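Local coordinates for protein diacylglycerol O-acyltransferase (PDB 6CHJ) that probably transfers acyl groups from acyl-CoA to diacylglycerol or long-chain alcohols, forming triacylglycerols and wax esters, at residues A243-L248 / Q420-L425; N58-Y63 / V71-L76; P227-N232 / K287-F292. All coordinates share one frame; numbering follows the deposited sequence.

Contact 1: A243-L248 / Q420-L425; sequences AQSWCL and QVEFGL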
loop_
_atom_site.group_PDB
_atom_site.type_symbol
_atom_site.label_atom_id
_atom_site.label_comp_id
_atom_site.label_asym_id
_atom_site.label_seq_id
_atom_site.Cartn_x
_atom_site.Cartn_y
_atom_site.Cartn_z
ATOM N N ALA B 243 8.598 17.698 2.279
ATOM C CA ALA B 243 10.040 17.793 2.401
ATOM C C ALA B 243 10.504 19.043 1.673
ATOM O O ALA B 243 9.829 19.533 0.759
ATOM C CB ALA B 243 10.750 16.547 1.841
ATOM N N GLN B 244 11.658 19.563 2.100
ATOM C CA GLN B 244 12.238 20.780 1.538
ATOM C C GLN B 244 13.646 20.969 2.091
ATOM O O GLN B 244 13.984 20.457 3.165
ATOM C CB GLN B 244 11.378 22.018 1.837
ATOM C CG GLN B 244 11.870 23.356 1.241
ATOM C CD GLN B 244 12.332 23.259 -0.219
ATOM O OE1 GLN B 244 13.409 22.718 -0.529
ATOM N NE2 GLN B 244 11.511 23.791 -1.125
ATOM N N SER B 245 14.457 21.698 1.331
ATOM C CA SER B 245 15.837 22.015 1.655
ATOM C C SER B 245 15.962 23.498 1.967
ATOM O O SER B 245 15.262 24.331 1.381
ATOM C CB SER B 245 16.773 21.670 0.488
ATOM O OG SER B 245 16.962 20.269 0.343
ATOM N N TRP B 246 16.867 23.823 2.891
ATOM C CA TRP B 246 17.209 25.203 3.215
ATOM C C TRP B 246 18.725 25.348 3.239
ATOM O O TRP B 246 19.428 24.472 3.757
ATOM C CB TRP B 246 16.622 25.637 4.571
ATOM C CG TRP B 246 15.159 26.022 4.533
ATOM C CD1 TRP B 246 14.656 27.261 4.395
ATOM C CD2 TRP B 246 14.029 25.144 4.658
ATOM N NE1 TRP B 246 13.281 27.230 4.441
ATOM C CE2 TRP B 246 12.872 25.937 4.580
ATOM C CE3 TRP B 246 13.890 23.766 4.824
ATOM C CZ2 TRP B 246 11.584 25.403 4.646
ATOM C CZ3 TRP B 246 12.607 23.230 4.891
ATOM C CH2 TRP B 246 11.473 24.047 4.798
ATOM N N CYS B 247 19.229 26.464 2.704
ATOM C CA CYS B 247 20.675 26.614 2.577
ATOM C C CYS B 247 21.323 26.809 3.939
ATOM O O CYS B 247 20.874 27.629 4.744
ATOM C CB CYS B 247 21.043 27.787 1.674
ATOM S SG CYS B 247 22.842 28.071 1.738
ATOM N N LEU B 248 22.412 26.077 4.174
ATOM C CA LEU B 248 23.089 26.102 5.469
ATOM C C LEU B 248 23.625 27.496 5.815
ATOM O O LEU B 248 23.352 28.017 6.904
ATOM C CB LEU B 248 24.220 25.075 5.464
ATOM C CG LEU B 248 24.701 24.465 6.769
ATOM C CD1 LEU B 248 23.563 24.368 7.776
ATOM C CD2 LEU B 248 25.321 23.098 6.490
ATOM N N GLN B 420 23.208 22.171 2.539
ATOM C CA GLN B 420 21.831 22.424 2.934
ATOM C C GLN B 420 21.422 21.553 4.121
ATOM O O GLN B 420 22.093 20.586 4.491
ATOM C CB GLN B 420 20.886 22.219 1.735
ATOM C CG GLN B 420 20.913 20.791 1.156
ATOM C CD GLN B 420 20.602 20.730 -0.335
ATOM O OE1 GLN B 420 21.098 21.539 -1.126
ATOM N NE2 GLN B 420 19.788 19.750 -0.728
ATOM N N VAL B 421 20.298 21.931 4.723
ATOM C CA VAL B 421 19.655 21.176 5.794
ATOM C C VAL B 421 18.310 20.692 5.261
ATOM O O VAL B 421 17.571 21.458 4.625
ATOM C CB VAL B 421 19.509 22.023 7.082
ATOM C CG1 VAL B 421 18.442 21.473 8.003
ATOM C CG2 VAL B 421 20.837 22.065 7.827
ATOM N N GLU B 422 18.008 19.418 5.495
ATOM C CA GLU B 422 16.892 18.745 4.839
ATOM C C GLU B 422 15.788 18.458 5.848
ATOM O O GLU B 422 16.048 17.850 6.897
ATOM C CB GLU B 422 17.371 17.439 4.209
ATOM C CG GLU B 422 18.703 17.593 3.493
ATOM C CD GLU B 422 18.505 18.144 2.107
ATOM O OE1 GLU B 422 18.041 19.298 1.999
ATOM O OE2 GLU B 422 18.801 17.435 1.129
ATOM N N PHE B 423 14.570 18.895 5.536
ATOM C CA PHE B 423 13.427 18.718 6.425
ATOM C C PHE B 423 12.510 17.651 5.849
ATOM O O PHE B 423 12.021 17.804 4.726
ATOM C CB PHE B 423 12.637 20.016 6.606
ATOM C CG PHE B 423 13.236 20.974 7.598
ATOM C CD1 PHE B 423 12.603 21.219 8.812
ATOM C CD2 PHE B 423 14.411 21.662 7.300
ATOM C CE1 PHE B 423 13.132 22.134 9.726
ATOM C CE2 PHE B 423 14.950 22.580 8.208
ATOM C CZ PHE B 423 14.307 22.820 9.413
ATOM N N GLY B 424 12.265 16.587 6.624
ATOM C CA GLY B 424 11.227 15.632 6.286
ATOM C C GLY B 424 10.105 15.601 7.311
ATOM O O GLY B 424 10.307 15.145 8.441
ATOM N N LEU B 425 8.923 16.079 6.924
ATOM C CA LEU B 425 7.733 16.089 7.763
ATOM C C LEU B 425 6.767 15.021 7.249
ATOM O O LEU B 425 6.289 15.113 6.112
ATOM C CB LEU B 425 7.064 17.462 7.742
ATOM C CG LEU B 425 7.980 18.691 7.899
ATOM C CD1 LEU B 425 7.173 19.953 8.079
ATOM C CD2 LEU B 425 8.942 18.536 9.050
#

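Contact 2: N58-Y63 / V71-L76; sequences NQRLSY and VEDEHL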
loop_
_atom_site.group_PDB
_atom_site.type_symbol
_atom_site.label_atom_id
_atom_site.label_comp_id
_atom_site.label_asym_id
_atom_site.label_seq_id
_atom_site.Cartn_x
_atom_site.Cartn_y
_atom_site.Cartn_z
ATOM N N ASN B 58 18.192 -9.694 2.096
ATOM C CA ASN B 58 17.765 -11.040 1.738
ATOM C C ASN B 58 17.247 -11.789 2.946
ATOM O O ASN B 58 17.027 -13.002 2.872
ATOM C CB ASN B 58 18.899 -11.822 1.066
ATOM C CG ASN B 58 20.044 -12.151 2.013
ATOM O OD1 ASN B 58 20.260 -11.487 3.029
ATOM N ND2 ASN B 58 20.781 -13.197 1.681
ATOM N N GLN B 59 17.067 -11.090 4.060
ATOM C CA GLN B 59 16.521 -11.661 5.277
ATOM C C GLN B 59 15.002 -11.590 5.232
ATOM O O GLN B 59 14.431 -10.626 4.727
ATOM C CB GLN B 59 17.055 -10.893 6.490
ATOM C CG GLN B 59 18.572 -10.899 6.594
ATOM C CD GLN B 59 19.114 -12.307 6.805
ATOM O OE1 GLN B 59 18.646 -13.040 7.684
ATOM N NE2 GLN B 59 20.091 -12.699 5.988
ATOM N N ARG B 60 14.342 -12.601 5.772
ATOM C CA ARG B 60 12.896 -12.537 5.826
ATOM C C ARG B 60 12.433 -13.102 7.153
ATOM O O ARG B 60 13.135 -13.895 7.784
ATOM C CB ARG B 60 12.247 -13.266 4.639
ATOM C CG ARG B 60 11.973 -14.720 4.838
ATOM C CD ARG B 60 11.158 -15.258 3.672
ATOM N NE ARG B 60 10.442 -16.482 4.024
ATOM C CZ ARG B 60 9.354 -16.531 4.794
ATOM N NH1 ARG B 60 8.834 -15.414 5.311
ATOM N NH2 ARG B 60 8.788 -17.703 5.054
ATOM N N LEU B 61 11.258 -12.660 7.584
ATOM C CA LEU B 61 10.754 -13.031 8.894
ATOM C C LEU B 61 10.205 -14.448 8.874
ATOM O O LEU B 61 9.488 -14.844 7.950
ATOM C CB LEU B 61 9.677 -12.050 9.363
ATOM C CG LEU B 61 9.194 -12.236 10.811
ATOM C CD1 LEU B 61 10.345 -12.116 11.815
ATOM C CD2 LEU B 61 8.047 -11.283 11.168
ATOM N N SER B 62 10.566 -15.217 9.897
ATOM C CA SER B 62 10.036 -16.555 10.095
ATOM C C SER B 62 9.994 -16.812 11.591
ATOM O O SER B 62 10.689 -16.154 12.369
ATOM C CB SER B 62 10.882 -17.608 9.382
ATOM O OG SER B 62 10.085 -18.706 8.989
ATOM N N TYR B 63 9.165 -17.764 11.998
ATOM C CA TYR B 63 9.034 -18.093 13.409
ATOM C C TYR B 63 9.492 -19.526 13.657
ATOM O O TYR B 63 9.192 -20.435 12.872
ATOM C CB TYR B 63 7.590 -17.898 13.894
ATOM C CG TYR B 63 7.107 -16.459 13.856
ATOM C CD1 TYR B 63 7.105 -15.664 15.005
ATOM C CD2 TYR B 63 6.662 -15.892 12.667
ATOM C CE1 TYR B 63 6.657 -14.347 14.964
ATOM C CE2 TYR B 63 6.221 -14.588 12.617
ATOM C CZ TYR B 63 6.220 -13.820 13.760
ATOM O OH TYR B 63 5.767 -12.529 13.668
ATOM N N VAL B 71 15.581 -15.336 8.338
ATOM C CA VAL B 71 16.023 -16.481 7.546
ATOM C C VAL B 71 16.425 -15.997 6.161
ATOM O O VAL B 71 15.873 -15.028 5.629
ATOM C CB VAL B 71 14.948 -17.592 7.419
ATOM C CG1 VAL B 71 14.813 -18.371 8.715
ATOM C CG2 VAL B 71 13.620 -17.005 7.011
ATOM N N GLU B 72 17.381 -16.701 5.571
ATOM C CA GLU B 72 17.886 -16.341 4.256
ATOM C C GLU B 72 16.838 -16.664 3.194
ATOM O O GLU B 72 16.481 -17.828 2.997
ATOM C CB GLU B 72 19.189 -17.092 3.996
ATOM C CG GLU B 72 20.076 -16.476 2.932
ATOM C CD GLU B 72 20.493 -17.477 1.874
ATOM O OE1 GLU B 72 20.032 -18.637 1.943
ATOM O OE2 GLU B 72 21.286 -17.113 0.980
ATOM N N ASP B 73 16.338 -15.641 2.510
ATOM C CA ASP B 73 15.235 -15.846 1.582
ATOM C C ASP B 73 15.742 -16.550 0.331
ATOM O O ASP B 73 16.505 -15.977 -0.451
ATOM C CB ASP B 73 14.567 -14.523 1.231
ATOM C CG ASP B 73 13.205 -14.722 0.589
ATOM O OD1 ASP B 73 12.521 -15.698 0.962
ATOM O OD2 ASP B 73 12.818 -13.917 -0.283
ATOM N N GLU B 74 15.305 -17.793 0.135
ATOM C CA GLU B 74 15.784 -18.580 -0.993
ATOM C C GLU B 74 15.272 -18.020 -2.316
ATOM O O GLU B 74 16.034 -17.908 -3.287
ATOM C CB GLU B 74 15.360 -20.038 -0.817
ATOM C CG GLU B 74 15.875 -20.692 0.469
ATOM C CD GLU B 74 17.073 -21.601 0.239
ATOM O OE1 GLU B 74 17.020 -22.778 0.672
ATOM O OE2 GLU B 74 18.059 -21.140 -0.384
ATOM N N HIS B 75 13.994 -17.641 -2.371
ATOM C CA HIS B 75 13.346 -17.217 -3.613
ATOM C C HIS B 75 12.869 -15.771 -3.467
ATOM O O HIS B 75 11.696 -15.520 -3.164
ATOM C CB HIS B 75 12.160 -18.182 -3.992
ATOM C CG HIS B 75 12.351 -19.600 -3.543
ATOM N ND1 HIS B 75 12.169 -19.998 -2.235
ATOM C CD2 HIS B 75 12.699 -20.714 -4.230
ATOM C CE1 HIS B 75 12.404 -21.293 -2.132
ATOM N NE2 HIS B 75 12.727 -21.752 -3.328
ATOM N N LEU B 76 13.778 -14.818 -3.705
ATOM C CA LEU B 76 13.402 -13.409 -3.723
ATOM C C LEU B 76 13.058 -12.976 -5.144
ATOM O O LEU B 76 13.771 -13.297 -6.103
ATOM C CB LEU B 76 14.513 -12.519 -3.149
ATOM C CG LEU B 76 14.248 -11.003 -3.190
ATOM C CD1 LEU B 76 14.825 -10.294 -1.971
ATOM C CD2 LEU B 76 14.807 -10.351 -4.445
#

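Contact 3: P227-N232 / K287-F292; sequences PRCMLN and KPLVAF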
loop_
_atom_site.group_PDB
_atom_site.type_symbol
_atom_site.label_atom_id
_atom_site.label_comp_id
_atom_site.label_asym_id
_atom_site.label_seq_id
_atom_site.Cartn_x
_atom_site.Cartn_y
_atom_site.Cartn_z
ATOM N N PRO B 227 1.038 19.718 26.758
ATOM C CA PRO B 227 -0.404 19.994 26.691
ATOM C C PRO B 227 -1.163 19.064 25.752
ATOM O O PRO B 227 -0.632 18.509 24.788
ATOM C CB PRO B 227 -0.457 21.430 26.154
ATOM C CG PRO B 227 0.803 21.552 25.330
ATOM C CD PRO B 227 1.847 20.722 26.042
ATOM N N ARG B 228 -2.452 18.922 26.034
ATOM C CA ARG B 228 -3.332 18.337 25.048
ATOM C C ARG B 228 -3.235 19.154 23.765
ATOM O O ARG B 228 -3.197 20.386 23.796
ATOM C CB ARG B 228 -4.763 18.282 25.579
ATOM C CG ARG B 228 -5.024 17.060 26.484
ATOM C CD ARG B 228 -6.506 16.844 26.795
ATOM N NE ARG B 228 -6.903 15.438 26.665
ATOM C CZ ARG B 228 -7.467 14.712 27.636
ATOM N NH1 ARG B 228 -7.710 15.258 28.821
ATOM N NH2 ARG B 228 -7.793 13.438 27.420
ATOM N N CYS B 229 -3.144 18.456 22.636
ATOM C CA CYS B 229 -2.829 19.085 21.361
ATOM C C CYS B 229 -3.404 18.255 20.227
ATOM O O CYS B 229 -3.516 17.029 20.329
ATOM C CB CYS B 229 -1.320 19.234 21.167
ATOM S SG CYS B 229 -0.868 20.098 19.656
ATOM N N MET B 230 -3.746 18.942 19.138
ATOM C CA MET B 230 -4.306 18.270 17.972
ATOM C C MET B 230 -3.317 17.273 17.352
ATOM O O MET B 230 -3.741 16.290 16.737
ATOM C CB MET B 230 -4.773 19.315 16.951
ATOM C CG MET B 230 -3.797 19.600 15.848
ATOM S SD MET B 230 -4.325 20.885 14.668
ATOM C CE MET B 230 -5.368 20.001 13.517
ATOM N N LEU B 231 -2.001 17.486 17.511
ATOM C CA LEU B 231 -1.035 16.474 17.077
ATOM C C LEU B 231 -1.162 15.157 17.847
ATOM O O LEU B 231 -0.581 14.152 17.432
ATOM C CB LEU B 231 0.402 16.987 17.237
ATOM C CG LEU B 231 0.759 18.379 16.694
ATOM C CD1 LEU B 231 2.223 18.692 16.911
ATOM C CD2 LEU B 231 0.435 18.513 15.224
ATOM N N ASN B 232 -1.894 15.122 18.955
ATOM C CA ASN B 232 -1.721 13.994 19.858
ATOM C C ASN B 232 -3.027 13.234 20.055
ATOM O O ASN B 232 -3.567 13.147 21.161
ATOM C CB ASN B 232 -1.110 14.506 21.172
ATOM C CG ASN B 232 0.200 15.261 20.939
ATOM O OD1 ASN B 232 0.270 16.483 21.101
ATOM N ND2 ASN B 232 1.236 14.537 20.538
ATOM N N LYS B 287 -0.353 26.377 26.935
ATOM C CA LYS B 287 0.994 25.954 27.282
ATOM C C LYS B 287 1.804 25.675 26.013
ATOM O O LYS B 287 1.261 25.224 24.996
ATOM C CB LYS B 287 0.953 24.709 28.162
ATOM C CG LYS B 287 0.662 25.010 29.641
ATOM C CD LYS B 287 0.362 23.741 30.442
ATOM C CE LYS B 287 1.538 23.334 31.326
ATOM N NZ LYS B 287 1.250 22.067 32.091
ATOM N N PRO B 288 3.105 25.935 26.045
ATOM C CA PRO B 288 3.933 25.687 24.863
ATOM C C PRO B 288 4.023 24.199 24.539
ATOM O O PRO B 288 3.824 23.326 25.392
ATOM C CB PRO B 288 5.298 26.252 25.260
ATOM C CG PRO B 288 5.326 26.163 26.743
ATOM C CD PRO B 288 3.901 26.396 27.195
ATOM N N LEU B 289 4.328 23.913 23.271
ATOM C CA LEU B 289 4.564 22.537 22.869
ATOM C C LEU B 289 5.919 22.055 23.378
ATOM O O LEU B 289 6.861 22.847 23.543
ATOM C CB LEU B 289 4.507 22.405 21.352
ATOM C CG LEU B 289 3.193 21.936 20.752
ATOM C CD1 LEU B 289 2.100 22.932 21.026
ATOM C CD2 LEU B 289 3.381 21.750 19.249
ATOM N N VAL B 290 6.021 20.739 23.602
ATOM C CA VAL B 290 7.269 20.103 24.012
ATOM C C VAL B 290 7.674 19.090 22.952
ATOM O O VAL B 290 6.823 18.351 22.439
ATOM C CB VAL B 290 7.126 19.429 25.389
ATOM C CG1 VAL B 290 8.365 18.596 25.728
ATOM C CG2 VAL B 290 6.839 20.479 26.447
ATOM N N ALA B 291 8.976 19.043 22.643
ATOM C CA ALA B 291 9.521 18.188 21.596
ATOM C C ALA B 291 10.473 17.142 22.166
ATOM O O ALA B 291 11.341 17.455 22.982
ATOM C CB ALA B 291 10.277 19.016 20.558
ATOM N N PHE B 292 10.327 15.909 21.692
ATOM C CA PHE B 292 11.282 14.837 21.950
ATOM C C PHE B 292 12.470 14.985 20.993
ATOM O O PHE B 292 12.310 14.812 19.776
ATOM C CB PHE B 292 10.571 13.489 21.769
ATOM C CG PHE B 292 11.453 12.264 21.980
ATOM C CD1 PHE B 292 11.179 11.372 23.004
ATOM C CD2 PHE B 292 12.513 11.978 21.121
ATOM C CE1 PHE B 292 11.960 10.247 23.185
ATOM C CE2 PHE B 292 13.299 10.854 21.308
ATOM C CZ PHE B 292 13.022 9.991 22.335
#

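Contact 1: A243-L248 / Q420-L425
The indole of W246 carries Q244 CG on one face, 3.6 Å above the plane and displaced toward the rim, while V421 O lies at its edge. The ring of F423 has Q244 O at its edge. The two aromatics meet obliquely, with planes 70° apart, and W246 CE3 comes within 3.3 Å of F423 CD2. W246 and F423, one pair apart in the ladder, project from the same face; with CG of each anti to its carbonyl carbon, the rings come together. Large apolar groups suit this face because helices 262-280 and 437-453 cover it.

The backbones form an antiparallel pair at the edge of one of the two large mixed sheets, in the two-domain fold of CoA-dependent acyltransferases. Q244/F423 and W246/V421 are its hydrogen-bonded pairs. F423 N reaches Q244 O at 2.9 Å, nearly along the C=O axis, and V421 N reaches W246 O at 2.9 Å with an N-H...O angle of 168°.

On the other face the small A243 fits against Y399 of strand 393-401, and polar ends suit S245, E422 and Q420 because that strand offers a hydroxyl, an N-H and a carbonyl: S245 OG is hydrogen-bonded to Y399 OH, E422 OE2 accepts from M398 N, and Q420 NE2 donates to E396 O and, from above the carboxylate plane, to E422 OE2 at 3.1 Å. Entering helix 248-258, L248 CD1 touches V421 CG2 at 3.6 Å.

Contact 2: N58-Y63 / V71-L76
R60 and V71 lie side by side and point the same way, as in an antiparallel hydrogen-bonded pair. R60 CG sits 3.6 Å from V71 CG2, so the aliphatic part of the arginine runs alongside the valine. From CG to NE the R60 chain is extended, and it crosses D73 at about a right angle, guanidinium and carboxylate planes 74° apart. D73 OD1 approaches R60 CD at 3.1 Å but R60 NE only at 3.8 Å, a long salt bridge; R60 NH1 has a second, weak ion pair with E111. Arginine suits this place, its methylenes serving V71 and its charged end the carboxylates.

N58 and E72 cross obliquely. ND2 of N58 rests 3.6 Å from E72 CG, and OD1 of N58 accepts Q59 NE2, which comes from above the carbonyl plane. An alanine in place of N58 would remove the acceptor for Q59 NE2 and the packing on E72 CG, and would probably leave the Q59 amide less fixed.

Between the two faces, R60 and V71 exchange backbone hydrogen bonds. D73 N donates to N58 O at 2.8 Å, nearly along the C=O axis, prolonging the ladder. This is the open end of a two-stranded antiparallel beta hairpin on the protein surface.

Contact 3: P227-N232 / K287-F292
The loop that leads toward strand 239-247 packs here against the approach to strand 290-294 of the mixed sheet to which 239-247 also belongs. No hydrogen bond crosses between 227-232 and 287-292; the contact is made by a proline ring and a small group of apolar side chains.

P227 covers the most surface. Its ring points at the other backbone, with CD 3.3 Å from P288 O and CG 3.7 Å from K287 O. A proline suits this place: its rigid ring packs closely, and CD, bound to the amide nitrogen, carries slightly polarised hydrogens that sit well against a carbonyl oxygen. P227 CB also meets K287 CB at 4.1 Å, but the lysine chain then bends at chi3 (105°) and leads its ammonium group away from the segment.

Farther along, the two branches of L289 take different partners. CD1 comes to 4.3 Å from C229 SG, while CD2 touches L231 CD1 at 4.0 Å, the two leucines crossing at about a right angle. L278 of helix 262-280 also packs on C229 and L289, and L274 packs on L231, so the apolar residues suit a site beneath a helix.

A type I beta turn from C229 to N232 sets these groups in place, closed by N232 N donating to C229 O at 2.9 Å. Within it, C229 SG lies anti to the backbone N (chi1 -176°) and accepts L231 N at 3.6 Å and a fairly straight 162°.

N375 ties the two segments together from outside. Its side chain donates through ND2 to P227 O and accepts V290 N at OD1, while its backbone O receives N232 ND2. This is apolar packing of a type I beta turn against the start of a sheet strand and helix 262-280, in an alpha/beta fold.

In the fold
Contacts 1 and 3 reach the same mixed sheet: contact 1 pairs strand 239-247, outermost within this chain, with 420-428, and contact 3 packs a loop against the start of strand 290-294. Their centres are 23 Å apart and their nearest atoms about 10 Å; helix 262-280 touches side chains of both, and their segments alternate along the chain. Contact 2 closes earlier in sequence and lies on the opposite side of the chain's centre, its own centre 36 Å from that of contact 1 and 41 Å from that of contact 3. The HHxxxDG sequence characteristic of this acyltransferase family begins at the end of strand 127-135 of the other large sheet and falls in none of these segments.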